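Local coordinates for protein N-isopropylammelide isopropylaminohydrolase (PDB 6NBO) that belongs to the amidohydrolase family, metal-dependent enzymes built on a TIM barrel with a small accompanying beta-sheet domain, and carries bound zinc in this model, at residues L25-E30 with G38-P44; E50-A55 with R385-V389; L68-W73 with A107-A112. All coordinates share one frame; numbering follows the deposited sequence.

The three contacts run from the edge of the small beta-sheet domain to the barrel. Interaction 1 is partly buried and lies farthest out, where strand 25-30 holds the loop that follows strand 33-38. It combines backbone bonds and an aspartate with a strip of leucine and proline packing. Interaction 2, also partly buried, brings the end of strand 48-51 and its turn against strand 387-390; it has one arginine bond and a few aliphatic contacts. These two touch through Ile29 CD1 and Val389 CG1, 4.2 Å apart. Interaction 3 is buried and apolar. It packs a loop after strand 56-66 on helix 104-117, about 9 Å from interaction 2 at the nearest atoms.

Interaction 1: residues L25-E30 with G38-P44; sequences LDILIE and GPSLDAP
Asp26 and Gly38 form an antiparallel hydrogen-bonded pair at the end of a beta hairpin made by strands 25-30 and 33-38. The hairpin belongs to the small beta-sheet domain that accompanies the barrel in this family. Asp26 N donates to Gly38 O at 2.7 Å and Gly38 N returns a bond to Asp26 O at 3.1 Å. The first bond is nearly straight, but its donor stands above the carbonyl plane. After Gly38 the chain leaves the sheet, and the Asp26 side chain holds it. Its CG lies beside the backbone N, anti to the carbonyl carbon (chi1 -52°), and the carboxylate reaches the loop. Leu41 N donates to Asp26 OD2 at 2.8 Å, on the anti side of the carboxylate and 22° out of its plane. One water donates to Asp26 OD2 and Leu41 O. A second donates to Asp26 OD1 and accepts from Ser40 N. Asp26 OD1 also accepts from Asn16 N on strand 11-17, so the carboxylate links that strand to the loop.

Apolar contacts continue along the strand. Leu41 CD1 lies 3.9 Å from Leu28 CB. Farther on, Leu28 and Pro44 meet tip to tip, with Leu28 CD1 3.8 Å from Pro44 CD. Backbone bonds to strands 11-17 and 33-38 fix strand 25-30 within this small sheet. On the loop, Asp42 forms a salt bridge with Arg36 of strand 33-38. At the far end of the contact, the extended Glu30 chain runs obliquely to Pro44 and sets OE2 3.4 Å from Pro44 CG.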
loop_
_atom_site.group_PDB
_atom_site.type_symbol
_atom_site.label_atom_id
_atom_site.label_comp_id
_atom_site.label_asym_id
_atom_site.label_seq_id
_atom_site.Cartn_x
_atom_site.Cartn_y
_atom_site.Cartn_z
ATOM N N LEU A 25 -26.516 4.727 -10.007
ATOM C CA LEU A 25 -26.268 4.487 -11.425
ATOM C C LEU A 25 -25.970 3.008 -11.639
ATOM O O LEU A 25 -25.921 2.220 -10.689
ATOM C CB LEU A 25 -25.123 5.371 -11.940
ATOM C CG LEU A 25 -23.819 5.465 -11.141
ATOM C CD1 LEU A 25 -22.993 4.182 -11.162
ATOM C CD2 LEU A 25 -22.993 6.637 -11.656
ATOM N N ASP A 26 -25.779 2.637 -12.904
ATOM C CA ASP A 26 -25.302 1.314 -13.273
ATOM C C ASP A 26 -23.861 1.412 -13.745
ATOM O O ASP A 26 -23.404 2.459 -14.211
ATOM C CB ASP A 26 -26.143 0.681 -14.390
ATOM C CG ASP A 26 -27.627 0.681 -14.097
ATOM O OD1 ASP A 26 -28.039 0.654 -12.919
ATOM O OD2 ASP A 26 -28.385 0.709 -15.078
ATOM N N ILE A 27 -23.145 0.298 -13.630
ATOM C CA ILE A 27 -21.769 0.192 -14.103
ATOM C C ILE A 27 -21.716 -0.974 -15.071
ATOM O O ILE A 27 -21.927 -2.124 -14.670
ATOM C CB ILE A 27 -20.766 -0.021 -12.951
ATOM C CG1 ILE A 27 -20.830 1.133 -11.954
ATOM C CG2 ILE A 27 -19.335 -0.165 -13.505
ATOM C CD1 ILE A 27 -19.969 0.899 -10.676
ATOM N N LEU A 28 -21.438 -0.682 -16.340
ATOM C CA LEU A 28 -21.264 -1.712 -17.351
ATOM C C LEU A 28 -19.781 -2.035 -17.484
ATOM O O LEU A 28 -18.960 -1.140 -17.706
ATOM C CB LEU A 28 -21.818 -1.262 -18.706
ATOM C CG LEU A 28 -21.642 -2.269 -19.847
ATOM C CD1 LEU A 28 -22.408 -3.565 -19.563
ATOM C CD2 LEU A 28 -22.065 -1.678 -21.199
ATOM N N ILE A 29 -19.451 -3.316 -17.380
ATOM C CA ILE A 29 -18.078 -3.795 -17.463
ATOM C C ILE A 29 -17.964 -4.662 -18.699
ATOM O O ILE A 29 -18.839 -5.500 -18.956
ATOM C CB ILE A 29 -17.694 -4.591 -16.197
ATOM C CG1 ILE A 29 -17.575 -3.641 -15.009
ATOM C CG2 ILE A 29 -16.420 -5.400 -16.425
ATOM C CD1 ILE A 29 -17.729 -4.348 -13.670
ATOM N N GLU A 30 -16.905 -4.457 -19.484
ATOM C CA GLU A 30 -16.605 -5.376 -20.571
ATOM C C GLU A 30 -15.119 -5.700 -20.558
ATOM O O GLU A 30 -14.286 -4.800 -20.430
ATOM C CB GLU A 30 -17.030 -4.793 -21.933
ATOM C CG GLU A 30 -18.531 -4.550 -21.982
ATOM C CD GLU A 30 -19.032 -4.092 -23.323
ATOM O OE1 GLU A 30 -18.200 -3.782 -24.202
ATOM O OE2 GLU A 30 -20.276 -4.061 -23.501
ATOM N N GLY A 38 -23.756 5.161 -15.721
ATOM C CA GLY A 38 -24.897 6.036 -15.851
ATOM C C GLY A 38 -26.188 5.365 -15.436
ATOM O O GLY A 38 -26.230 4.168 -15.141
ATOM N N PRO A 39 -27.276 6.131 -15.412
ATOM C CA PRO A 39 -28.555 5.579 -14.955
ATOM C C PRO A 39 -29.201 4.691 -16.007
ATOM O O PRO A 39 -29.226 5.015 -17.198
ATOM C CB PRO A 39 -29.400 6.832 -14.705
ATOM C CG PRO A 39 -28.898 7.798 -15.742
ATOM C CD PRO A 39 -27.402 7.533 -15.849
ATOM N N SER A 40 -29.740 3.561 -15.553
ATOM C CA SER A 40 -30.569 2.687 -16.385
ATOM C C SER A 40 -29.895 2.365 -17.719
ATOM O O SER A 40 -30.456 2.582 -18.794
ATOM C CB SER A 40 -31.948 3.307 -16.621
ATOM O OG SER A 40 -32.640 3.460 -15.398
ATOM N N LEU A 41 -28.676 1.835 -17.637
ATOM C CA LEU A 41 -27.932 1.486 -18.844
ATOM C C LEU A 41 -28.600 0.337 -19.593
ATOM O O LEU A 41 -29.189 -0.565 -18.992
ATOM C CB LEU A 41 -26.497 1.091 -18.488
ATOM C CG LEU A 41 -25.619 2.154 -17.835
ATOM C CD1 LEU A 41 -24.177 1.655 -17.650
ATOM C CD2 LEU A 41 -25.659 3.427 -18.664
ATOM N N ASP A 42 -28.494 0.370 -20.924
ATOM C CA ASP A 42 -28.921 -0.760 -21.737
ATOM C C ASP A 42 -27.957 -1.925 -21.559
ATOM O O ASP A 42 -26.759 -1.747 -21.333
ATOM C CB ASP A 42 -28.987 -0.374 -23.216
ATOM C CG ASP A 42 -29.545 1.011 -23.426
ATOM O OD1 ASP A 42 -30.786 1.160 -23.375
ATOM O OD2 ASP A 42 -28.736 1.955 -23.601
ATOM N N ALA A 43 -28.497 -3.129 -21.665
ATOM C CA ALA A 43 -27.703 -4.337 -21.519
ATOM C C ALA A 43 -27.257 -4.812 -22.893
ATOM O O ALA A 43 -28.108 -5.061 -23.751
ATOM C CB ALA A 43 -28.511 -5.426 -20.830
ATOM N N PRO A 44 -25.956 -4.917 -23.159
ATOM C CA PRO A 44 -25.524 -5.601 -24.372
ATOM C C PRO A 44 -26.085 -7.004 -24.400
ATOM O O PRO A 44 -26.291 -7.630 -23.341
ATOM C CB PRO A 44 -23.994 -5.604 -24.251
ATOM C CG PRO A 44 -23.670 -4.482 -23.324
ATOM C CD PRO A 44 -24.827 -4.406 -22.361
HETATM O O HOH W 1 -29.863 -1.198 -16.488
HETATM O O HOH W 2 -29.356 3.021 -12.560
#

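Interaction 2: residues E50-A55 with R385-V389; sequences EEGAGA and RRLVV
Arg386 reaches Gly52 and Ala55 in the turn after strand 48-51. Its CG is anti to the backbone N (chi1 -176°), and a bend at chi3 swings the guanidinium onto the turn. NH1 donates to Gly52 O at 2.6 Å, with an N-H...O angle of 141°. The oxygen lies near the guanidinium plane, at its edge, while NH1 stands 57° out of the Gly52 carbonyl plane. Ala55 N donates to the same oxygen at 3.0 Å from the opposite face of that plane, closing a type I' beta turn. Arg386 NH1 is thus a second donor to the oxygen that closes the turn. Ala55 CB covers one face of the guanidinium, 3.6 Å from NH1.

Glu50 and Leu387 approach from opposite directions. The touching atoms are Glu50 CG and Leu387 CD2, 3.6 Å apart. The Glu50 chain bends at chi2, and its carboxylate forms a salt bridge with Arg397 of strand 393-397. Leu387 also touches Ile394 and Leu369 on the flanking strands. The turn after strand 48-51 thus meets strand 387-390 in the small beta domain beside the barrel, which in this family is built from both ends of the chain.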
loop_
_atom_site.group_PDB
_atom_site.type_symbol
_atom_site.label_atom_id
_atom_site.label_comp_id
_atom_site.label_asym_id
_atom_site.label_seq_id
_atom_site.Cartn_x
_atom_site.Cartn_y
_atom_site.Cartn_z
ATOM N N GLU A 50 -25.816 -8.163 -12.467
ATOM C CA GLU A 50 -25.641 -8.208 -11.021
ATOM C C GLU A 50 -26.490 -7.096 -10.413
ATOM O O GLU A 50 -26.305 -5.921 -10.746
ATOM C CB GLU A 50 -24.158 -8.055 -10.666
ATOM C CG GLU A 50 -23.819 -8.269 -9.231
ATOM C CD GLU A 50 -23.943 -9.714 -8.794
ATOM O OE1 GLU A 50 -23.849 -10.637 -9.638
ATOM O OE2 GLU A 50 -24.129 -9.915 -7.587
ATOM N N GLU A 51 -27.438 -7.460 -9.552
ATOM C CA GLU A 51 -28.301 -6.461 -8.923
ATOM C C GLU A 51 -27.589 -5.883 -7.702
ATOM O O GLU A 51 -27.407 -6.575 -6.697
ATOM C CB GLU A 51 -29.652 -7.067 -8.546
ATOM C CG GLU A 51 -30.542 -7.433 -9.753
ATOM C CD GLU A 51 -30.940 -6.227 -10.614
ATOM O OE1 GLU A 51 -30.775 -5.074 -10.157
ATOM O OE2 GLU A 51 -31.429 -6.433 -11.752
ATOM N N GLY A 52 -27.190 -4.608 -7.787
ATOM C CA GLY A 52 -26.478 -3.963 -6.694
ATOM C C GLY A 52 -27.342 -3.579 -5.508
ATOM O O GLY A 52 -26.804 -3.333 -4.425
ATOM N N ALA A 53 -28.660 -3.494 -5.700
ATOM C CA ALA A 53 -29.619 -3.268 -4.612
ATOM C C ALA A 53 -29.283 -2.018 -3.798
ATOM O O ALA A 53 -29.450 -1.981 -2.576
ATOM C CB ALA A 53 -29.717 -4.496 -3.705
ATOM N N GLY A 54 -28.808 -0.979 -4.480
ATOM C CA GLY A 54 -28.568 0.293 -3.834
ATOM C C GLY A 54 -27.308 0.363 -3.010
ATOM O O GLY A 54 -27.126 1.337 -2.274
ATOM N N ALA A 55 -26.436 -0.633 -3.108
ATOM C CA ALA A 55 -25.189 -0.625 -2.362
ATOM C C ALA A 55 -24.268 0.484 -2.856
ATOM O O ALA A 55 -24.342 0.931 -4.003
ATOM C CB ALA A 55 -24.467 -1.964 -2.502
ATOM N N ARG A 385 -17.672 -6.962 2.398
ATOM C CA ARG A 385 -17.727 -6.722 0.956
ATOM C C ARG A 385 -18.751 -7.678 0.358
ATOM O O ARG A 385 -18.504 -8.885 0.246
ATOM C CB ARG A 385 -16.363 -6.915 0.295
ATOM C CG ARG A 385 -15.194 -6.223 0.961
ATOM C CD ARG A 385 -15.454 -4.754 1.294
ATOM N NE ARG A 385 -15.669 -4.537 2.726
ATOM C CZ ARG A 385 -14.691 -4.299 3.600
ATOM N NH1 ARG A 385 -13.426 -4.251 3.199
ATOM N NH2 ARG A 385 -14.981 -4.104 4.880
ATOM N N ARG A 386 -19.916 -7.154 -0.008
ATOM C CA ARG A 386 -20.943 -8.015 -0.580
ATOM C C ARG A 386 -20.482 -8.628 -1.899
ATOM O O ARG A 386 -20.767 -9.799 -2.185
ATOM C CB ARG A 386 -22.230 -7.227 -0.787
ATOM C CG ARG A 386 -23.346 -8.125 -1.294
ATOM C CD ARG A 386 -24.395 -7.338 -2.013
ATOM N NE ARG A 386 -25.118 -6.465 -1.102
ATOM C CZ ARG A 386 -25.897 -5.472 -1.506
ATOM N NH1 ARG A 386 -26.038 -5.236 -2.807
ATOM N NH2 ARG A 386 -26.525 -4.716 -0.615
ATOM N N LEU A 387 -19.758 -7.856 -2.701
ATOM C CA LEU A 387 -19.278 -8.282 -4.011
ATOM C C LEU A 387 -17.908 -7.672 -4.239
ATOM O O LEU A 387 -17.699 -6.495 -3.946
ATOM C CB LEU A 387 -20.219 -7.833 -5.138
ATOM C CG LEU A 387 -19.799 -8.242 -6.557
ATOM C CD1 LEU A 387 -19.896 -9.754 -6.716
ATOM C CD2 LEU A 387 -20.660 -7.550 -7.599
ATOM N N VAL A 388 -16.969 -8.472 -4.737
ATOM C CA VAL A 388 -15.689 -7.955 -5.207
ATOM C C VAL A 388 -15.543 -8.395 -6.653
ATOM O O VAL A 388 -15.659 -9.589 -6.963
ATOM C CB VAL A 388 -14.497 -8.429 -4.354
ATOM C CG1 VAL A 388 -13.201 -7.801 -4.870
ATOM C CG2 VAL A 388 -14.702 -8.058 -2.878
ATOM N N VAL A 389 -15.333 -7.422 -7.535
ATOM C CA VAL A 389 -15.007 -7.655 -8.934
ATOM C C VAL A 389 -13.580 -7.189 -9.141
ATOM O O VAL A 389 -13.213 -6.092 -8.705
ATOM C CB VAL A 389 -15.964 -6.899 -9.869
ATOM C CG1 VAL A 389 -15.576 -7.138 -11.322
ATOM C CG2 VAL A 389 -17.399 -7.316 -9.592
#

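Interaction 3: residues L68-W73 with A107-A112; sequences LDKTHW and ASLALA
Leu111 packs against Leu68, Thr71 and Trp73 at the centre of the contact. Its two methyl groups divide the work. CD1 makes a CH-pi contact over one face of Trp73, 4.2 Å from the centroid of the five-membered ring and 23° off its normal. CD2 points to the other end of the loop and meets Leu68 CD2 at 3.7 Å and Thr71 CB at 3.6 Å. The side chains of Trp73 and Leu111 cross at about a right angle, and Trp73 CD1 reaches Ala110 CB at 4.1 Å.

Two side-chain CB atoms also press on carbonyl oxygens of the loop. Ala107 CB sits 3.2 Å from Thr71 O, and Ser108 CB lies 3.4 Å from Leu68 O.

Among the polar groups, Thr71 OG1 is turned away from its backbone N (chi1 -174°), which leaves CG2 towards the helix, 3.8 Å from Ala107 CB. OG1 accepts from Trp73 N at 3.0 Å in an ST turn and also bonds Val306 O. Ser108 OG binds Ala104 O.

The loop follows strand 56-66, which carries the zinc ligand His65. Helix 104-117 packs against the loop and leads on to strand 120-128, next to 56-66. Asp69 and Leu109 extend the packing to helix 136-147.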
loop_
_atom_site.group_PDB
_atom_site.type_symbol
_atom_site.label_atom_id
_atom_site.label_comp_id
_atom_site.label_asym_id
_atom_site.label_seq_id
_atom_site.Cartn_x
_atom_site.Cartn_y
_atom_site.Cartn_z
ATOM N N LEU A 68 4.201 -8.694 2.947
ATOM C CA LEU A 68 3.525 -9.972 2.733
ATOM C C LEU A 68 4.437 -11.148 3.047
ATOM O O LEU A 68 3.952 -12.238 3.381
ATOM C CB LEU A 68 3.024 -10.106 1.289
ATOM C CG LEU A 68 1.919 -9.189 0.752
ATOM C CD1 LEU A 68 1.667 -9.467 -0.720
ATOM C CD2 LEU A 68 0.644 -9.323 1.561
ATOM N N ASP A 69 5.752 -10.958 2.920
ATOM C CA ASP A 69 6.669 -12.063 3.167
ATOM C C ASP A 69 6.733 -12.427 4.647
ATOM O O ASP A 69 7.050 -13.572 4.979
ATOM C CB ASP A 69 8.071 -11.728 2.630
ATOM C CG ASP A 69 8.686 -10.470 3.270
ATOM O OD1 ASP A 69 7.948 -9.486 3.523
ATOM O OD2 ASP A 69 9.917 -10.470 3.498
ATOM N N LYS A 70 6.438 -11.480 5.543
ATOM C CA LYS A 70 6.648 -11.675 6.977
ATOM C C LYS A 70 5.439 -12.259 7.695
ATOM O O LYS A 70 5.583 -12.732 8.831
ATOM C CB LYS A 70 6.968 -10.345 7.675
ATOM C CG LYS A 70 8.244 -9.599 7.293
ATOM C CD LYS A 70 8.254 -8.274 8.075
ATOM C CE LYS A 70 9.334 -7.296 7.619
ATOM N NZ LYS A 70 10.708 -7.698 8.037
ATOM N N THR A 71 4.258 -12.183 7.084
ATOM C CA THR A 71 3.006 -12.433 7.789
ATOM C C THR A 71 2.887 -13.885 8.217
ATOM O O THR A 71 3.380 -14.799 7.547
ATOM C CB THR A 71 1.802 -12.073 6.909
ATOM O OG1 THR A 71 0.599 -12.201 7.677
ATOM C CG2 THR A 71 1.714 -12.985 5.685
ATOM N N HIS A 72 2.229 -14.089 9.362
ATOM C CA HIS A 72 1.816 -15.415 9.806
ATOM C C HIS A 72 0.337 -15.668 9.534
ATOM O O HIS A 72 -0.265 -16.554 10.157
ATOM C CB HIS A 72 2.128 -15.603 11.290
ATOM C CG HIS A 72 3.594 -15.642 11.592
ATOM N ND1 HIS A 72 4.122 -16.383 12.629
ATOM C CD2 HIS A 72 4.647 -15.038 10.988
ATOM C CE1 HIS A 72 5.434 -16.228 12.655
ATOM N NE2 HIS A 72 5.779 -15.415 11.672
ATOM N N TRP A 73 -0.259 -14.895 8.633
ATOM C CA TRP A 73 -1.647 -15.117 8.247
ATOM C C TRP A 73 -1.847 -16.570 7.838
ATOM O O TRP A 73 -1.043 -17.129 7.090
ATOM C CB TRP A 73 -2.031 -14.187 7.097
ATOM C CG TRP A 73 -3.522 -14.069 6.945
ATOM C CD1 TRP A 73 -4.332 -14.794 6.113
ATOM C CD2 TRP A 73 -4.382 -13.189 7.680
ATOM N NE1 TRP A 73 -5.648 -14.408 6.283
ATOM C CE2 TRP A 73 -5.703 -13.425 7.236
ATOM C CE3 TRP A 73 -4.162 -12.221 8.669
ATOM C CZ2 TRP A 73 -6.799 -12.729 7.750
ATOM C CZ3 TRP A 73 -5.256 -11.532 9.179
ATOM C CH2 TRP A 73 -6.552 -11.788 8.717
ATOM N N ALA A 107 2.202 -18.081 3.157
ATOM C CA ALA A 107 1.749 -16.967 3.978
ATOM C C ALA A 107 1.336 -15.783 3.116
ATOM O O ALA A 107 0.235 -15.244 3.283
ATOM C CB ALA A 107 2.849 -16.562 4.958
ATOM N N SER A 108 2.215 -15.350 2.204
ATOM C CA SER A 108 1.895 -14.196 1.369
ATOM C C SER A 108 0.674 -14.466 0.503
ATOM O O SER A 108 -0.149 -13.570 0.282
ATOM C CB SER A 108 3.089 -13.802 0.491
ATOM O OG SER A 108 3.479 -14.851 -0.389
ATOM N N LEU A 109 0.538 -15.693 0.001
ATOM C CA LEU A 109 -0.609 -16.011 -0.846
ATOM C C LEU A 109 -1.901 -15.960 -0.044
ATOM O O LEU A 109 -2.872 -15.320 -0.456
ATOM C CB LEU A 109 -0.428 -17.382 -1.490
ATOM C CG LEU A 109 -1.542 -17.845 -2.436
ATOM C CD1 LEU A 109 -1.814 -16.805 -3.526
ATOM C CD2 LEU A 109 -1.160 -19.174 -3.052
ATOM N N ALA A 110 -1.914 -16.597 1.128
ATOM C CA ALA A 110 -3.088 -16.560 1.995
ATOM C C ALA A 110 -3.471 -15.127 2.358
ATOM O O ALA A 110 -4.649 -14.752 2.287
ATOM C CB ALA A 110 -2.826 -17.388 3.256
ATOM N N LEU A 111 -2.490 -14.301 2.748
ATOM C CA LEU A 111 -2.825 -12.927 3.129
ATOM C C LEU A 111 -3.285 -12.104 1.928
ATOM O O LEU A 111 -4.254 -11.342 2.030
ATOM C CB LEU A 111 -1.635 -12.249 3.820
ATOM C CG LEU A 111 -1.839 -10.772 4.192
ATOM C CD1 LEU A 111 -3.126 -10.553 4.993
ATOM C CD2 LEU A 111 -0.621 -10.196 4.940
ATOM N N ALA A 112 -2.604 -12.230 0.788
ATOM C CA ALA A 112 -3.043 -11.496 -0.399
ATOM C C ALA A 112 -4.439 -11.934 -0.829
ATOM O O ALA A 112 -5.247 -11.112 -1.279
ATOM C CB ALA A 112 -2.051 -11.680 -1.543
#